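432aa long hypothetical deoxyribodipyrimidine photolyase (Sulfolobus tokodaii, PDB 2E0I) probably repairs UV-induced cyclobutane pyrimidine dimers in DNA with light energy, using one bound FAD for catalysis and a second FAD as a likely light-harvesting antenna. Local coordinates at residues F202-R205 and A209-N212; N308-M313 and W368-K373. All blocks are in the same frame, centred on the assembly; numbering follows the deposited sequence.

Contact 1. Residues F202-R205 and A209-N212; sequences FRRR and AENN. With FAD (flavin-adenine dinucleotide), chain E.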
loop_
_atom_site.group_PDB
_atom_site.type_symbol
_atom_site.label_atom_id
_atom_site.label_comp_id
_atom_site.label_asym_id
_atom_site.label_seq_id
_atom_site.Cartn_x
_atom_site.Cartn_y
_atom_site.Cartn_z
ATOM N N PHE A 202 -2.694 14.986 14.480
ATOM C CA PHE A 202 -3.108 13.621 14.188
ATOM C C PHE A 202 -4.462 13.282 14.793
ATOM O O PHE A 202 -5.141 12.354 14.365
ATOM C CB PHE A 202 -2.044 12.658 14.690
ATOM C CG PHE A 202 -1.986 11.383 13.924
ATOM C CD1 PHE A 202 -1.934 11.403 12.534
ATOM C CD2 PHE A 202 -1.969 10.160 14.583
ATOM C CE1 PHE A 202 -1.865 10.231 11.813
ATOM C CE2 PHE A 202 -1.901 8.976 13.867
ATOM C CZ PHE A 202 -1.848 9.014 12.476
ATOM N N ARG A 203 -4.837 14.049 15.801
ATOM C CA ARG A 203 -6.112 13.903 16.477
ATOM C C ARG A 203 -7.259 14.082 15.498
ATOM O O ARG A 203 -8.246 13.369 15.544
ATOM C CB ARG A 203 -6.222 14.965 17.562
ATOM C CG ARG A 203 -5.523 14.596 18.833
ATOM C CD ARG A 203 -6.497 13.822 19.673
ATOM N NE ARG A 203 -7.707 14.619 19.866
ATOM C CZ ARG A 203 -8.872 14.128 20.277
ATOM N NH1 ARG A 203 -8.996 12.827 20.541
ATOM N NH2 ARG A 203 -9.913 14.944 20.428
ATOM N N ARG A 204 -7.126 15.052 14.611
ATOM C CA ARG A 204 -8.169 15.325 13.641
ATOM C C ARG A 204 -7.846 14.713 12.281
ATOM O O ARG A 204 -8.210 15.255 11.234
ATOM C CB ARG A 204 -8.354 16.838 13.519
ATOM C CG ARG A 204 -8.783 17.500 14.822
ATOM C CD ARG A 204 -9.078 18.978 14.628
ATOM N NE ARG A 204 -10.176 19.221 13.692
ATOM C CZ ARG A 204 -11.442 18.862 13.900
ATOM N NH1 ARG A 204 -11.791 18.237 15.017
ATOM N NH2 ARG A 204 -12.369 19.130 12.990
ATOM N N ARG A 205 -7.183 13.564 12.305
ATOM C CA ARG A 205 -6.788 12.907 11.073
ATOM C C ARG A 205 -7.957 12.391 10.245
ATOM O O ARG A 205 -7.766 11.977 9.105
ATOM C CB ARG A 205 -5.814 11.763 11.375
ATOM C CG ARG A 205 -6.447 10.490 11.905
ATOM C CD ARG A 205 -5.393 9.407 12.107
ATOM N NE ARG A 205 -4.983 9.332 13.502
ATOM C CZ ARG A 205 -5.627 8.636 14.433
ATOM N NH1 ARG A 205 -6.707 7.943 14.119
ATOM N NH2 ARG A 205 -5.207 8.652 15.689
ATOM N N ALA A 209 -10.816 17.484 4.720
ATOM C CA ALA A 209 -10.584 18.876 4.364
ATOM C C ALA A 209 -9.335 19.415 5.054
ATOM O O ALA A 209 -8.560 20.169 4.465
ATOM C CB ALA A 209 -11.791 19.712 4.724
ATOM N N GLU A 210 -9.140 19.034 6.309
ATOM C CA GLU A 210 -7.961 19.466 7.046
ATOM C C GLU A 210 -6.758 18.703 6.483
ATOM O O GLU A 210 -6.910 17.858 5.600
ATOM C CB GLU A 210 -8.162 19.201 8.544
ATOM C CG GLU A 210 -9.218 20.127 9.143
ATOM C CD GLU A 210 -9.619 19.776 10.567
ATOM O OE1 GLU A 210 -8.723 19.653 11.436
ATOM O OE2 GLU A 210 -10.841 19.642 10.820
ATOM N N ASN A 211 -5.560 18.993 6.959
ATOM C CA ASN A 211 -4.419 18.283 6.414
ATOM C C ASN A 211 -3.695 17.551 7.523
ATOM O O ASN A 211 -2.501 17.739 7.719
ATOM C CB ASN A 211 -3.471 19.265 5.737
ATOM C CG ASN A 211 -2.933 18.729 4.438
ATOM O OD1 ASN A 211 -1.880 19.159 3.961
ATOM N ND2 ASN A 211 -3.663 17.783 3.843
ATOM N N ASN A 212 -4.408 16.686 8.227
ATOM C CA ASN A 212 -3.805 16.005 9.350
ATOM C C ASN A 212 -3.307 14.588 9.180
ATOM O O ASN A 212 -3.195 13.853 10.150
ATOM C CB ASN A 212 -4.745 16.100 10.548
ATOM C CG ASN A 212 -4.954 17.546 11.000
ATOM O OD1 ASN A 212 -3.993 18.256 11.322
ATOM N ND2 ASN A 212 -6.209 17.988 11.017
HETATM P PA FAD E . -2.114 8.669 8.253
HETATM O O1A FAD E . -1.367 9.947 8.213
HETATM O O2A FAD E . -3.185 8.339 9.218
HETATM O O5B FAD E . -0.916 7.826 8.922
HETATM C C5B FAD E . -1.163 6.649 9.695
HETATM C C4B FAD E . -0.153 5.561 9.325
HETATM O O4B FAD E . -0.382 4.355 10.074
HETATM C C3B FAD E . -0.305 5.203 7.845
HETATM O O3B FAD E . 0.648 5.958 7.092
HETATM C C2B FAD E . 0.137 3.742 7.861
HETATM O O2B FAD E . 1.557 3.668 8.002
HETATM C C1B FAD E . -0.545 3.268 9.145
HETATM N N9A FAD E . -1.991 3.012 8.940
HETATM C C8A FAD E . -2.998 3.841 9.206
HETATM N N7A FAD E . -4.157 3.225 8.981
HETATM C C5A FAD E . -3.887 1.991 8.565
HETATM C C6A FAD E . -4.655 0.897 8.179
HETATM N N6A FAD E . -5.982 0.951 8.205
HETATM N N1A FAD E . -4.036 -0.227 7.786
HETATM C C2A FAD E . -2.717 -0.318 7.761
HETATM N N3A FAD E . -1.957 0.700 8.127
HETATM C C4A FAD E . -2.506 1.856 8.529
HETATM N N1 FAD E . -2.566 1.503 3.213
HETATM C C2 FAD E . -1.497 1.205 2.359
HETATM O O2 FAD E . -0.359 1.589 2.621
HETATM N N3 FAD E . -1.729 0.509 1.166
HETATM C C4 FAD E . -3.034 0.126 0.834
HETATM O O4 FAD E . -3.230 -0.535 -0.185
HETATM C C4X FAD E . -4.094 0.439 1.678
HETATM N N5 FAD E . -5.401 0.126 1.289
HETATM C C5X FAD E . -6.478 0.417 2.136
HETATM C C6 FAD E . -7.767 0.080 1.735
HETATM C C7 FAD E . -8.842 0.330 2.581
HETATM C C7M FAD E . -10.245 -0.078 2.127
HETATM C C8 FAD E . -8.624 0.923 3.824
HETATM C C8M FAD E . -9.783 1.186 4.788
HETATM C C9 FAD E . -7.331 1.258 4.215
HETATM C C9A FAD E . -6.246 1.002 3.380
HETATM N N10 FAD E . -4.932 1.316 3.773
HETATM C C10 FAD E . -3.871 1.122 2.872
HETATM C "C1'" FAD E . -4.667 1.887 5.118
HETATM C "C2'" FAD E . -4.672 3.411 5.268
HETATM O "O2'" FAD E . -5.887 3.961 4.755
HETATM C "C3'" FAD E . -3.468 4.071 4.592
HETATM O "O3'" FAD E . -2.264 3.473 5.081
HETATM C "C4'" FAD E . -3.418 5.572 4.889
HETATM O "O4'" FAD E . -4.629 6.201 4.461
HETATM C "C5'" FAD E . -2.230 6.232 4.185
HETATM O "O5'" FAD E . -2.238 7.651 4.378
HETATM P P FAD E . -1.373 8.348 5.544
HETATM O O1P FAD E . 0.010 7.828 5.460
HETATM O O2P FAD E . -1.580 9.809 5.425
HETATM O O3P FAD E . -2.059 7.798 6.896
#
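Arg204 and Glu210 form a side-on salt bridge across the two segments. NE of Arg204 donates to OE1 of Glu210 at 2.7 Å, NH2 of Arg204 reaches OE2 of Glu210 at 2.7 Å, and each oxygen offers its syn lone pair. Guanidinium and carboxylate lie nearly coplanar, their planes 15° apart; the paired bonds are somewhat bent, with the oxygens tilted from the guanidinium plane, and restrict the turning of both groups. Arg204 also makes a cation-pi contact with Tyr207. A weak hydrogen bond comes from a side-chain amide: ND2 of Asn212 donates to the backbone O of Arg204 over 3.4 Å, while OD1 of Asn212 accepts from the backbone N of Asp201. These bonds hold a turn within the loop between helices 189-196 and 217-221 of the photolyase fold, where Phe202 and Arg205 line the FAD pocket. The ring of Phe202 makes the remaining contacts. With CG anti to the backbone N (chi1 -152°), it presents its edge to the carbonyl O of Asn212, 3.6 Å from CD1 of Phe202. CE1 of Phe202 lies 3.5 Å from O2A of the FAD diphosphate. NE of Arg205 sits over the centre of the Phe202 ring, and the Arg205 guanidinium forms salt bridges with Glu239 and Glu243.

Contact 2. Residues N308-M313 and W368-K373; sequences NGRVRM and WKQQEK. With FAD (flavin-adenine dinucleotide), chain E.
Arg310 and Gln370 join two helices of the all-helical FAD-binding domain of the photolyase fold, 309-322 beside the flavin and 367-374 farther out, through one side-chain bond at the surface. Along 368-373, the indole of Trp368 comes first and packs among Tyr291, Tyr400 and Trp414. Gln370 carries the contact. Its OE1 receives NH2 of Arg310 at 2.5 Å, with an N-H...O angle of 172°, and the donor lies nearly on the line of the C=O bond. The two side chains meet at about a right angle, yet guanidinium and amide planes are only 9° apart, and OE1 of Gln370 lies at the guanidinium edge. A bend at chi2 of Arg310 (64°) carries its guanidinium out to Gln370. Gln371 is bonded to other parts of the fold: its OE1 accepts from the backbone N of Ile293, and its NE2 is bonded to O of Ile396 and ND1 of His397. Lys373 ends the segment with NZ 6.5 Å from NH2 of Arg310, a like charge nearby. On the flavin side of helix 309-322, CB and CG of Arg312 pack against C8 of FAD, and NH2 of Arg312 lies 3.3 Å from C4X of FAD while pairing with Asp340. Shortening Arg312 to an alanine is likely to leave Asp340 without its charged mate and open a gap against the flavin. At the helix start, Asn308 is the N-cap, its OD1 accepting from N of Val311 at 2.9 Å.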
loop_
_atom_site.group_PDB
_atom_site.type_symbol
_atom_site.label_atom_id
_atom_site.label_comp_id
_atom_site.label_asym_id
_atom_site.label_seq_id
_atom_site.Cartn_x
_atom_site.Cartn_y
_atom_site.Cartn_z
ATOM N N ASN A 308 -7.393 9.679 2.496
ATOM C CA ASN A 308 -7.100 9.294 3.876
ATOM C C ASN A 308 -7.906 8.073 4.336
ATOM O O ASN A 308 -8.891 7.685 3.708
ATOM C CB ASN A 308 -7.301 10.483 4.831
ATOM C CG ASN A 308 -8.755 10.696 5.240
ATOM O OD1 ASN A 308 -9.695 10.121 4.678
ATOM N ND2 ASN A 308 -8.940 11.548 6.236
ATOM N N GLY A 309 -7.470 7.469 5.437
ATOM C CA GLY A 309 -8.123 6.274 5.944
ATOM C C GLY A 309 -9.606 6.374 6.207
ATOM O O GLY A 309 -10.327 5.391 6.102
ATOM N N ARG A 310 -10.068 7.563 6.555
ATOM C CA ARG A 310 -11.470 7.737 6.835
ATOM C C ARG A 310 -12.295 7.571 5.581
ATOM O O ARG A 310 -13.250 6.806 5.560
ATOM C CB ARG A 310 -11.737 9.116 7.411
ATOM C CG ARG A 310 -13.091 9.175 8.043
ATOM C CD ARG A 310 -13.064 8.215 9.179
ATOM N NE ARG A 310 -14.365 7.956 9.756
ATOM C CZ ARG A 310 -14.520 7.375 10.934
ATOM N NH1 ARG A 310 -13.455 7.018 11.633
ATOM N NH2 ARG A 310 -15.732 7.136 11.406
ATOM N N VAL A 311 -11.933 8.314 4.541
ATOM C CA VAL A 311 -12.654 8.251 3.278
ATOM C C VAL A 311 -12.481 6.870 2.674
ATOM O O VAL A 311 -13.416 6.308 2.112
ATOM C CB VAL A 311 -12.132 9.321 2.295
ATOM C CG1 VAL A 311 -12.687 9.083 0.896
ATOM C CG2 VAL A 311 -12.538 10.699 2.778
ATOM N N ARG A 312 -11.278 6.327 2.813
ATOM C CA ARG A 312 -10.952 5.008 2.299
ATOM C C ARG A 312 -11.970 3.968 2.757
ATOM O O ARG A 312 -12.514 3.241 1.941
ATOM C CB ARG A 312 -9.568 4.597 2.778
ATOM C CG ARG A 312 -8.635 4.123 1.700
ATOM C CD ARG A 312 -7.320 4.884 1.775
ATOM N NE ARG A 312 -6.179 4.056 1.400
ATOM C CZ ARG A 312 -4.946 4.514 1.197
ATOM N NH1 ARG A 312 -4.677 5.808 1.329
ATOM N NH2 ARG A 312 -3.976 3.673 0.856
ATOM N N MET A 313 -12.251 3.901 4.053
ATOM C CA MET A 313 -13.203 2.905 4.509
ATOM C C MET A 313 -14.665 3.247 4.266
ATOM O O MET A 313 -15.503 2.347 4.175
ATOM C CB MET A 313 -12.969 2.551 5.981
ATOM C CG MET A 313 -13.361 3.581 6.996
ATOM S SD MET A 313 -13.059 2.916 8.670
ATOM C CE MET A 313 -11.202 3.073 8.762
ATOM N N TRP A 368 -24.720 9.777 5.260
ATOM C CA TRP A 368 -25.044 11.167 5.524
ATOM C C TRP A 368 -24.540 11.667 6.866
ATOM O O TRP A 368 -24.045 12.786 6.963
ATOM C CB TRP A 368 -26.550 11.366 5.399
ATOM C CG TRP A 368 -27.055 10.813 4.117
ATOM C CD1 TRP A 368 -27.638 9.600 3.933
ATOM C CD2 TRP A 368 -26.906 11.396 2.810
ATOM N NE1 TRP A 368 -27.858 9.380 2.593
ATOM C CE2 TRP A 368 -27.419 10.464 1.880
ATOM C CE3 TRP A 368 -26.387 12.613 2.336
ATOM C CZ2 TRP A 368 -27.427 10.705 0.499
ATOM C CZ3 TRP A 368 -26.396 12.855 0.959
ATOM C CH2 TRP A 368 -26.912 11.901 0.059
ATOM N N LYS A 369 -24.662 10.848 7.899
ATOM C CA LYS A 369 -24.186 11.247 9.214
ATOM C C LYS A 369 -22.678 11.427 9.163
ATOM O O LYS A 369 -22.134 12.432 9.623
ATOM C CB LYS A 369 -24.557 10.192 10.262
ATOM C CG LYS A 369 -25.844 10.508 10.995
ATOM C CD LYS A 369 -26.265 9.396 11.936
ATOM C CE LYS A 369 -27.295 9.909 12.946
ATOM N NZ LYS A 369 -28.392 10.716 12.308
ATOM N N GLN A 370 -22.017 10.438 8.578
ATOM C CA GLN A 370 -20.572 10.428 8.433
ATOM C C GLN A 370 -20.121 11.659 7.644
ATOM O O GLN A 370 -19.238 12.405 8.073
ATOM C CB GLN A 370 -20.159 9.151 7.696
ATOM C CG GLN A 370 -18.796 8.620 8.072
ATOM C CD GLN A 370 -18.791 7.995 9.441
ATOM O OE1 GLN A 370 -17.749 7.588 9.952
ATOM N NE2 GLN A 370 -19.964 7.912 10.047
ATOM N N GLN A 371 -20.740 11.856 6.485
ATOM C CA GLN A 371 -20.434 12.979 5.611
ATOM C C GLN A 371 -20.505 14.307 6.352
ATOM O O GLN A 371 -19.629 15.163 6.204
ATOM C CB GLN A 371 -21.418 13.012 4.438
ATOM C CG GLN A 371 -21.280 14.238 3.554
ATOM C CD GLN A 371 -22.255 14.244 2.395
ATOM O OE1 GLN A 371 -22.224 13.363 1.540
ATOM N NE2 GLN A 371 -23.128 15.242 2.362
ATOM N N GLU A 372 -21.552 14.465 7.153
ATOM C CA GLU A 372 -21.778 15.696 7.893
ATOM C C GLU A 372 -20.849 15.915 9.077
ATOM O O GLU A 372 -20.602 17.054 9.470
ATOM C CB GLU A 372 -23.229 15.751 8.361
ATOM C CG GLU A 372 -23.602 17.050 9.029
ATOM C CD GLU A 372 -25.097 17.277 9.040
ATOM O OE1 GLU A 372 -25.685 17.346 7.938
ATOM O OE2 GLU A 372 -25.683 17.387 10.142
ATOM N N LYS A 373 -20.328 14.835 9.642
ATOM C CA LYS A 373 -19.433 14.964 10.780
ATOM C C LYS A 373 -17.998 15.286 10.388
ATOM O O LYS A 373 -17.361 16.141 11.013
ATOM C CB LYS A 373 -19.437 13.689 11.618
ATOM C CG LYS A 373 -18.470 13.761 12.778
ATOM C CD LYS A 373 -18.500 12.520 13.637
ATOM C CE LYS A 373 -17.592 12.704 14.841
ATOM N NZ LYS A 373 -17.646 11.523 15.740
HETATM P PA FAD E . -2.114 8.669 8.253
HETATM O O1A FAD E . -1.367 9.947 8.213
HETATM O O2A FAD E . -3.185 8.339 9.218
HETATM O O5B FAD E . -0.916 7.826 8.922
HETATM C C5B FAD E . -1.163 6.649 9.695
HETATM C C4B FAD E . -0.153 5.561 9.325
HETATM O O4B FAD E . -0.382 4.355 10.074
HETATM C C3B FAD E . -0.305 5.203 7.845
HETATM O O3B FAD E . 0.648 5.958 7.092
HETATM C C2B FAD E . 0.137 3.742 7.861
HETATM O O2B FAD E . 1.557 3.668 8.002
HETATM C C1B FAD E . -0.545 3.268 9.145
HETATM N N9A FAD E . -1.991 3.012 8.940
HETATM C C8A FAD E . -2.998 3.841 9.206
HETATM N N7A FAD E . -4.157 3.225 8.981
HETATM C C5A FAD E . -3.887 1.991 8.565
HETATM C C6A FAD E . -4.655 0.897 8.179
HETATM N N6A FAD E . -5.982 0.951 8.205
HETATM N N1A FAD E . -4.036 -0.227 7.786
HETATM C C2A FAD E . -2.717 -0.318 7.761
HETATM N N3A FAD E . -1.957 0.700 8.127
HETATM C C4A FAD E . -2.506 1.856 8.529
HETATM N N1 FAD E . -2.566 1.503 3.213
HETATM C C2 FAD E . -1.497 1.205 2.359
HETATM O O2 FAD E . -0.359 1.589 2.621
HETATM N N3 FAD E . -1.729 0.509 1.166
HETATM C C4 FAD E . -3.034 0.126 0.834
HETATM O O4 FAD E . -3.230 -0.535 -0.185
HETATM C C4X FAD E . -4.094 0.439 1.678
HETATM N N5 FAD E . -5.401 0.126 1.289
HETATM C C5X FAD E . -6.478 0.417 2.136
HETATM C C6 FAD E . -7.767 0.080 1.735
HETATM C C7 FAD E . -8.842 0.330 2.581
HETATM C C7M FAD E . -10.245 -0.078 2.127
HETATM C C8 FAD E . -8.624 0.923 3.824
HETATM C C8M FAD E . -9.783 1.186 4.788
HETATM C C9 FAD E . -7.331 1.258 4.215
HETATM C C9A FAD E . -6.246 1.002 3.380
HETATM N N10 FAD E . -4.932 1.316 3.773
HETATM C C10 FAD E . -3.871 1.122 2.872
HETATM C "C1'" FAD E . -4.667 1.887 5.118
HETATM C "C2'" FAD E . -4.672 3.411 5.268
HETATM O "O2'" FAD E . -5.887 3.961 4.755
HETATM C "C3'" FAD E . -3.468 4.071 4.592
HETATM O "O3'" FAD E . -2.264 3.473 5.081
HETATM C "C4'" FAD E . -3.418 5.572 4.889
HETATM O "O4'" FAD E . -4.629 6.201 4.461
HETATM C "C5'" FAD E . -2.230 6.232 4.185
HETATM O "O5'" FAD E . -2.238 7.651 4.378
HETATM P P FAD E . -1.373 8.348 5.544
HETATM O O1P FAD E . 0.010 7.828 5.460
HETATM O O2P FAD E . -1.580 9.809 5.425
HETATM O O3P FAD E . -2.059 7.798 6.896
#

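Overall arrangement
Contacts 1 and 2 follow one another along the chain, on the same side of its centre, with their own centres about 12 Å apart. They meet directly where ND2 of Asn308 packs 3.1 Å from the backbone O of Arg205, bringing the loop against the start of helix 309-322. Both border the same FAD, but at different places: 202-205 lies by the adenosine-side phosphate, whereas 308-313 follows the ribityl chain and the flavin, with NH1 of Arg312 3.2 Å from O4' of FAD. Segments 209-212 and 368-373 stand behind these. The Asp206-Arg310 salt bridge, its acid between the segments of contact 1, links the two contacts a second time.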